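Local coordinates for triacylglycerol lipase (Clostridium botulinum, PDB 5AH1), which hydrolyses ester bonds, probably those of triacylglycerols and also those of synthetic polyesters, and carries a zinc ion in an alpha/beta-hydrolase fold, at residues Y327-T332 and Q414-P419; N76-V81 and K175-G180. All coordinates share one frame; numbering follows the deposited sequence. Where two conformers were deposited one is given.

Interaction 1 of 2, residues Y327-T332 and Q414-P419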
loop_
_atom_site.group_PDB
_atom_site.type_symbol
_atom_site.label_atom_id
_atom_site.label_comp_id
_atom_site.label_asym_id
_atom_site.label_seq_id
_atom_site.Cartn_x
_atom_site.Cartn_y
_atom_site.Cartn_z
ATOM N N TYR A 327 -15.974 7.327 3.882
ATOM C CA TYR A 327 -15.466 6.886 5.179
ATOM C C TYR A 327 -13.994 6.513 5.059
ATOM O O TYR A 327 -13.627 5.795 4.145
ATOM C CB TYR A 327 -16.251 5.660 5.674
ATOM C CG TYR A 327 -17.694 5.913 6.007
ATOM C CD1 TYR A 327 -18.061 6.386 7.248
ATOM C CD2 TYR A 327 -18.694 5.653 5.077
ATOM C CE1 TYR A 327 -19.401 6.589 7.558
ATOM C CE2 TYR A 327 -20.013 5.871 5.364
ATOM C CZ TYR A 327 -20.360 6.341 6.598
ATOM O OH TYR A 327 -21.688 6.546 6.884
ATOM N N TYR A 328 -13.178 6.951 6.005
ATOM C CA TYR A 328 -11.755 6.617 6.017
ATOM C C TYR A 328 -11.416 5.881 7.303
ATOM O O TYR A 328 -11.779 6.308 8.398
ATOM C CB TYR A 328 -10.873 7.876 5.869
ATOM C CG TYR A 328 -10.998 8.535 4.518
ATOM C CD1 TYR A 328 -12.012 9.427 4.244
ATOM C CD2 TYR A 328 -10.061 8.300 3.520
ATOM C CE1 TYR A 328 -12.149 10.013 2.998
ATOM C CE2 TYR A 328 -10.185 8.883 2.285
ATOM C CZ TYR A 328 -11.204 9.765 2.030
ATOM O OH TYR A 328 -11.382 10.364 0.808
ATOM N N PHE A 329 -10.741 4.752 7.143
ATOM C CA PHE A 329 -10.263 3.938 8.253
ATOM C C PHE A 329 -8.784 3.750 8.119
ATOM O O PHE A 329 -8.305 3.473 7.038
ATOM C CB PHE A 329 -10.956 2.566 8.245
ATOM C CG PHE A 329 -12.440 2.664 8.391
ATOM C CD1 PHE A 329 -13.026 2.758 9.654
ATOM C CD2 PHE A 329 -13.252 2.710 7.272
ATOM C CE1 PHE A 329 -14.388 2.873 9.794
ATOM C CE2 PHE A 329 -14.609 2.837 7.407
ATOM C CZ PHE A 329 -15.183 2.928 8.663
ATOM N N SER A 330 -8.083 3.812 9.234
ATOM C CA SER A 330 -6.652 3.518 9.243
ATOM C C SER A 330 -6.313 2.489 10.304
ATOM O O SER A 330 -6.815 2.542 11.437
ATOM C CB SER A 330 -5.839 4.779 9.495
ATOM O OG SER A 330 -6.261 5.368 10.708
ATOM N N TRP A 331 -5.457 1.552 9.908
ATOM C CA TRP A 331 -4.930 0.497 10.754
ATOM C C TRP A 331 -3.415 0.612 10.819
ATOM O O TRP A 331 -2.746 0.745 9.783
ATOM C CB TRP A 331 -5.331 -0.858 10.185
ATOM C CG TRP A 331 -6.809 -1.056 10.157
ATOM C CD1 TRP A 331 -7.662 -0.728 9.151
ATOM C CD2 TRP A 331 -7.614 -1.603 11.210
ATOM N NE1 TRP A 331 -8.951 -1.045 9.509
ATOM C CE2 TRP A 331 -8.951 -1.592 10.765
ATOM C CE3 TRP A 331 -7.330 -2.100 12.488
ATOM C CZ2 TRP A 331 -10.005 -2.071 11.549
ATOM C CZ3 TRP A 331 -8.364 -2.565 13.261
ATOM C CH2 TRP A 331 -9.691 -2.561 12.790
ATOM N N THR A 332 -2.903 0.577 12.049
ATOM C CA THR A 332 -1.487 0.731 12.365
ATOM C C THR A 332 -0.945 -0.601 12.884
ATOM O O THR A 332 -1.534 -1.198 13.799
ATOM C CB THR A 332 -1.295 1.808 13.464
ATOM O OG1 THR A 332 -1.758 3.076 12.975
ATOM C CG2 THR A 332 0.171 1.918 13.874
ATOM N N GLN A 414 -13.644 11.739 7.468
ATOM C CA GLN A 414 -12.466 11.901 8.297
ATOM C C GLN A 414 -11.899 10.519 8.614
ATOM O O GLN A 414 -12.529 9.501 8.322
ATOM C CB GLN A 414 -12.814 12.680 9.562
ATOM C CG GLN A 414 -13.824 12.021 10.469
ATOM C CD GLN A 414 -14.139 12.936 11.624
ATOM O OE1 GLN A 414 -14.627 14.042 11.433
ATOM N NE2 GLN A 414 -13.807 12.509 12.819
ATOM N N TRP A 415 -10.721 10.483 9.214
ATOM C CA TRP A 415 -10.049 9.233 9.554
ATOM C C TRP A 415 -10.515 8.674 10.892
ATOM O O TRP A 415 -10.409 9.334 11.921
ATOM C CB TRP A 415 -8.530 9.452 9.585
ATOM C CG TRP A 415 -8.015 9.766 8.231
ATOM C CD1 TRP A 415 -7.928 10.994 7.647
ATOM C CD2 TRP A 415 -7.616 8.819 7.246
ATOM N NE1 TRP A 415 -7.482 10.877 6.356
ATOM C CE2 TRP A 415 -7.256 9.548 6.091
ATOM C CE3 TRP A 415 -7.468 7.429 7.240
ATOM C CZ2 TRP A 415 -6.819 8.919 4.933
ATOM C CZ3 TRP A 415 -7.040 6.804 6.099
ATOM C CH2 TRP A 415 -6.700 7.546 4.957
ATOM N N ASN A 416 -10.983 7.439 10.839
ATOM C CA ASN A 416 -11.363 6.650 12.004
ATOM C C ASN A 416 -10.129 5.775 12.246
ATOM O O ASN A 416 -9.915 4.776 11.555
ATOM C CB ASN A 416 -12.598 5.798 11.723
ATOM C CG ASN A 416 -13.830 6.627 11.432
ATOM O OD1 ASN A 416 -14.680 6.810 12.302
ATOM N ND2 ASN A 416 -13.972 7.089 10.208
ATOM N N ALA A 417 -9.288 6.203 13.187
ATOM C CA ALA A 417 -8.031 5.521 13.490
ATOM C C ALA A 417 -8.318 4.348 14.427
ATOM O O ALA A 417 -8.692 4.530 15.584
ATOM C CB ALA A 417 -7.011 6.493 14.087
ATOM N N MET A 418 -8.184 3.140 13.888
ATOM C CA MET A 418 -8.688 1.945 14.551
ATOM C C MET A 418 -7.670 1.400 15.565
ATOM O O MET A 418 -6.507 1.809 15.574
ATOM C CB MET A 418 -9.089 0.908 13.486
ATOM C CG MET A 418 -10.089 1.464 12.480
ATOM S SD MET A 418 -11.655 1.986 13.239
ATOM C CE MET A 418 -12.372 0.407 13.691
ATOM N N PRO A 419 -8.108 0.481 16.440
ATOM C CA PRO A 419 -7.223 -0.002 17.502
ATOM C C PRO A 419 -5.921 -0.603 16.958
ATOM O O PRO A 419 -5.956 -1.412 16.037
ATOM C CB PRO A 419 -8.097 -1.040 18.236
ATOM C CG PRO A 419 -9.473 -0.540 18.046
ATOM C CD PRO A 419 -9.486 -0.008 16.633
HETATM O O HOH W 1 -4.911 0.169 13.996
#
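Y328 O is gripped twice by N416, once by the backbone N at 2.8 Å and once by the side-chain amide ND2 at 2.9 Å, the two donors arriving from opposite faces of the carbonyl plane. The hydrogen bond from ND2 is nearly straight, at 169°, and the oxygen lies almost in the amide plane of N416. With CG beside its own backbone N (chi1 -64°), the asparagine runs alongside F329 and its CB packs on F329 CD1. The parallel pairing continues as S330 N donates to N416 O and M418 N donates to S330 O at 2.9 Å.

Large side chains flank this backbone. Over one face of the W415 indole sits Y328 CB, 3.7 Å from the centroid of the six-membered ring, while the tyrosine ring is canted at 46° to it. On the sheet face that carries F329 and N416, M418 bends at chi2 and chi3. Its CB rests over the six-membered ring of W331, 3.4 Å from the centroid, and its SD lies 3.9 Å from F329 CD1 at the edge of that ring, a Met-aromatic contact.

Further out, K411 O takes a hydrogen bond from N416 ND2, D401 holds W415 NE1, D393 O holds S330 OG, and Y443 OH of helix 437-448 holds W331 NE1. The contact thus joins two neighbouring parallel strands of the central alpha/beta-hydrolase sheet. With ND2 divided between Y328 O and K411 O, the N416 amide is fixed in its rotation, and the buried carbonyl of Y328 has two donors to satisfy it.

Interaction 2 of 2, residues N76-V81 and K175-G180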
loop_
_atom_site.group_PDB
_atom_site.type_symbol
_atom_site.label_atom_id
_atom_site.label_comp_id
_atom_site.label_asym_id
_atom_site.label_seq_id
_atom_site.Cartn_x
_atom_site.Cartn_y
_atom_site.Cartn_z
ATOM N N ASN A 76 -24.912 -1.663 3.066
ATOM C CA ASN A 76 -24.605 -1.640 1.647
ATOM C C ASN A 76 -24.142 -2.989 1.155
ATOM O O ASN A 76 -23.761 -3.859 1.951
ATOM C CB ASN A 76 -23.494 -0.614 1.405
ATOM C CG ASN A 76 -22.176 -1.049 2.001
ATOM O OD1 ASN A 76 -21.447 -1.822 1.396
ATOM N ND2 ASN A 76 -21.854 -0.545 3.183
ATOM N N ASN A 77 -24.153 -3.169 -0.166
ATOM C CA ASN A 77 -23.681 -4.411 -0.800
ATOM C C ASN A 77 -22.465 -4.177 -1.701
ATOM O O ASN A 77 -22.189 -4.953 -2.623
ATOM C CB ASN A 77 -24.813 -5.079 -1.594
ATOM C CG ASN A 77 -25.422 -4.155 -2.639
ATOM O OD1 ASN A 77 -24.944 -3.043 -2.861
ATOM N ND2 ASN A 77 -26.479 -4.620 -3.295
ATOM N N TYR A 78 -21.718 -3.113 -1.420
ATOM C CA TYR A 78 -20.592 -2.737 -2.259
ATOM C C TYR A 78 -19.473 -3.759 -2.096
ATOM O O TYR A 78 -19.173 -4.196 -0.987
ATOM C CB TYR A 78 -20.084 -1.365 -1.856
ATOM C CG TYR A 78 -21.125 -0.271 -1.861
ATOM C CD1 TYR A 78 -22.120 -0.213 -2.825
ATOM C CD2 TYR A 78 -21.102 0.720 -0.888
ATOM C CE1 TYR A 78 -23.047 0.805 -2.830
ATOM C CE2 TYR A 78 -22.023 1.751 -0.883
ATOM C CZ TYR A 78 -23.016 1.781 -1.836
ATOM O OH TYR A 78 -23.916 2.825 -1.822
ATOM N N PRO A 79 -18.803 -4.104 -3.208
ATOM C CA PRO A 79 -17.665 -5.024 -3.107
ATOM C C PRO A 79 -16.407 -4.349 -2.595
ATOM O O PRO A 79 -16.305 -3.120 -2.565
ATOM C CB PRO A 79 -17.446 -5.471 -4.550
ATOM C CG PRO A 79 -17.879 -4.307 -5.337
ATOM C CD PRO A 79 -19.083 -3.760 -4.611
ATOM N N ILE A 80 -15.451 -5.188 -2.207
ATOM C CA ILE A 80 -14.119 -4.756 -1.793
ATOM C C ILE A 80 -13.164 -4.893 -2.975
ATOM O O ILE A 80 -13.229 -5.866 -3.724
ATOM C CB ILE A 80 -13.625 -5.635 -0.599
ATOM C CG1 ILE A 80 -14.427 -5.295 0.662
ATOM C CG2 ILE A 80 -12.133 -5.487 -0.363
ATOM C CD1 ILE A 80 -14.336 -6.339 1.758
ATOM N N VAL A 81 -12.289 -3.907 -3.145
ATOM C CA VAL A 81 -11.166 -3.999 -4.060
ATOM C C VAL A 81 -9.892 -3.822 -3.232
ATOM O O VAL A 81 -9.692 -2.800 -2.574
ATOM C CB VAL A 81 -11.254 -2.946 -5.204
ATOM C CG1 VAL A 81 -10.004 -2.965 -6.071
ATOM C CG2 VAL A 81 -12.494 -3.191 -6.058
ATOM N N LYS A 175 -20.951 1.545 -5.920
ATOM C CA LYS A 175 -19.736 1.972 -5.244
ATOM C C LYS A 175 -18.896 0.780 -4.809
ATOM O O LYS A 175 -19.340 -0.374 -4.865
ATOM C CB LYS A 175 -20.088 2.817 -4.011
ATOM C CG LYS A 175 -20.945 4.035 -4.266
ATOM C CD LYS A 175 -21.049 4.851 -2.976
ATOM C CE LYS A 175 -22.135 5.891 -3.015
ATOM N NZ LYS A 175 -21.854 6.950 -3.977
ATOM N N ILE A 176 -17.666 1.067 -4.388
ATOM C CA ILE A 176 -16.790 0.049 -3.837
ATOM C C ILE A 176 -16.155 0.502 -2.526
ATOM O O ILE A 176 -16.129 1.689 -2.208
ATOM C CB ILE A 176 -15.652 -0.323 -4.838
ATOM C CG1 ILE A 176 -14.701 0.867 -5.067
ATOM C CG2 ILE A 176 -16.251 -0.816 -6.145
ATOM C CD1 ILE A 176 -13.481 0.517 -5.938
ATOM N N HIS A 177 -15.631 -0.467 -1.786
ATOM C CA HIS A 177 -14.775 -0.245 -0.634
ATOM C C HIS A 177 -13.348 -0.512 -1.097
ATOM O O HIS A 177 -13.067 -1.608 -1.578
ATOM C CB HIS A 177 -15.068 -1.222 0.490
ATOM C CG HIS A 177 -16.458 -1.145 1.024
ATOM N ND1 HIS A 177 -16.894 -0.098 1.807
ATOM C CD2 HIS A 177 -17.508 -1.989 0.890
ATOM C CE1 HIS A 177 -18.154 -0.315 2.145
ATOM N NE2 HIS A 177 -18.552 -1.449 1.599
ATOM N N LEU A 178 -12.449 0.459 -0.948
ATOM C CA LEU A 178 -11.049 0.245 -1.281
ATOM C C LEU A 178 -10.270 -0.076 -0.023
ATOM O O LEU A 178 -10.402 0.618 0.990
ATOM C CB LEU A 178 -10.445 1.489 -1.934
ATOM C CG LEU A 178 -10.837 1.689 -3.397
ATOM C CD1 LEU A 178 -10.514 3.115 -3.839
ATOM C CD2 LEU A 178 -10.133 0.685 -4.288
ATOM N N ILE A 179 -9.454 -1.120 -0.091
ATOM C CA ILE A 179 -8.556 -1.483 0.997
ATOM C C ILE A 179 -7.143 -1.544 0.452
ATOM O O ILE A 179 -6.878 -2.303 -0.480
ATOM C CB ILE A 179 -8.939 -2.847 1.643
ATOM C CG1 ILE A 179 -10.378 -2.823 2.169
ATOM C CG2 ILE A 179 -7.966 -3.201 2.752
ATOM C CD1 ILE A 179 -10.866 -4.113 2.833
ATOM N N GLY A 180 -6.255 -0.760 1.051
ATOM C CA GLY A 180 -4.896 -0.647 0.564
ATOM C C GLY A 180 -3.878 -0.871 1.654
ATOM O O GLY A 180 -3.927 -0.232 2.694
#
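H177 reaches from strand 176-181 toward N76, and its imidazole ends tip to tip with the asparagine amide. CB packs against P79 O and against I80 CG1, the latter on the sheet face that both residues share. Beyond it CG stands beside the backbone N (chi1 -61°), which carries the ring back along segment 76-81, toward N76. CD2 then meets Y78 O at the ring edge, 3.3 Å away. CE1 lies beside the N76 amide, near both OD1 and ND2. At the tip NE2 donates to N76 OD1 over 2.9 Å; the bond is bent to 152°, and the donor is tilted 31° from the amide carbonyl plane. ND1 is bonded to S223 OG on strand 221-227, the next strand of the sheet.

N76 OD1 accepts a second hydrogen bond, in its carbonyl plane and on a lone pair, from Y78 N, which closes an Asx turn. With the turn closed, the Y78 ring lies between two aliphatic groups: K175 CB lies over its centre, 3.6 Å from the centroid, and N76 CB covers the opposite face nearer the rim. The lysine chain runs alongside the tyrosine to pass CD by the OH, and NZ goes on to H219 O and N172 O.

Past the turn, parallel pairing takes over. H177 N donates almost straight to P79 O at 2.8 Å, V81 N to H177 O, and I179 N to V81 O at 3.0 Å. On the other face V81 CG2 packs on I176 CD1, 3.8 Å away. Strand 176-181 leads into the GxSxG sequence that begins at G180, consistent with the nucleophile elbow of this fold. Both imidazole nitrogens are engaged, NE2 as a donor to N76 OD1 and ND1 with S223 OG, which fixes the ring's rotation.

From the N terminus, segment 76-81 enters the central parallel sheet first, and interaction 2 closes a loop of 93 residues when 175-180 pairs beside it. The chain then builds strand 221-227 and several helices before 327-332 begins interaction 1, whose loop of 81 residues closes at 414-419. The two loops follow in series, neither enclosing nor crossing the other. In the sheet, strand 221-227 lies between the two pairs, bonded to strand 176-181 on one flank and to 327-331 on the other. The contact centres are about 15 Å apart, and helix 437-448, late in the chain, packs against both pairs through L447.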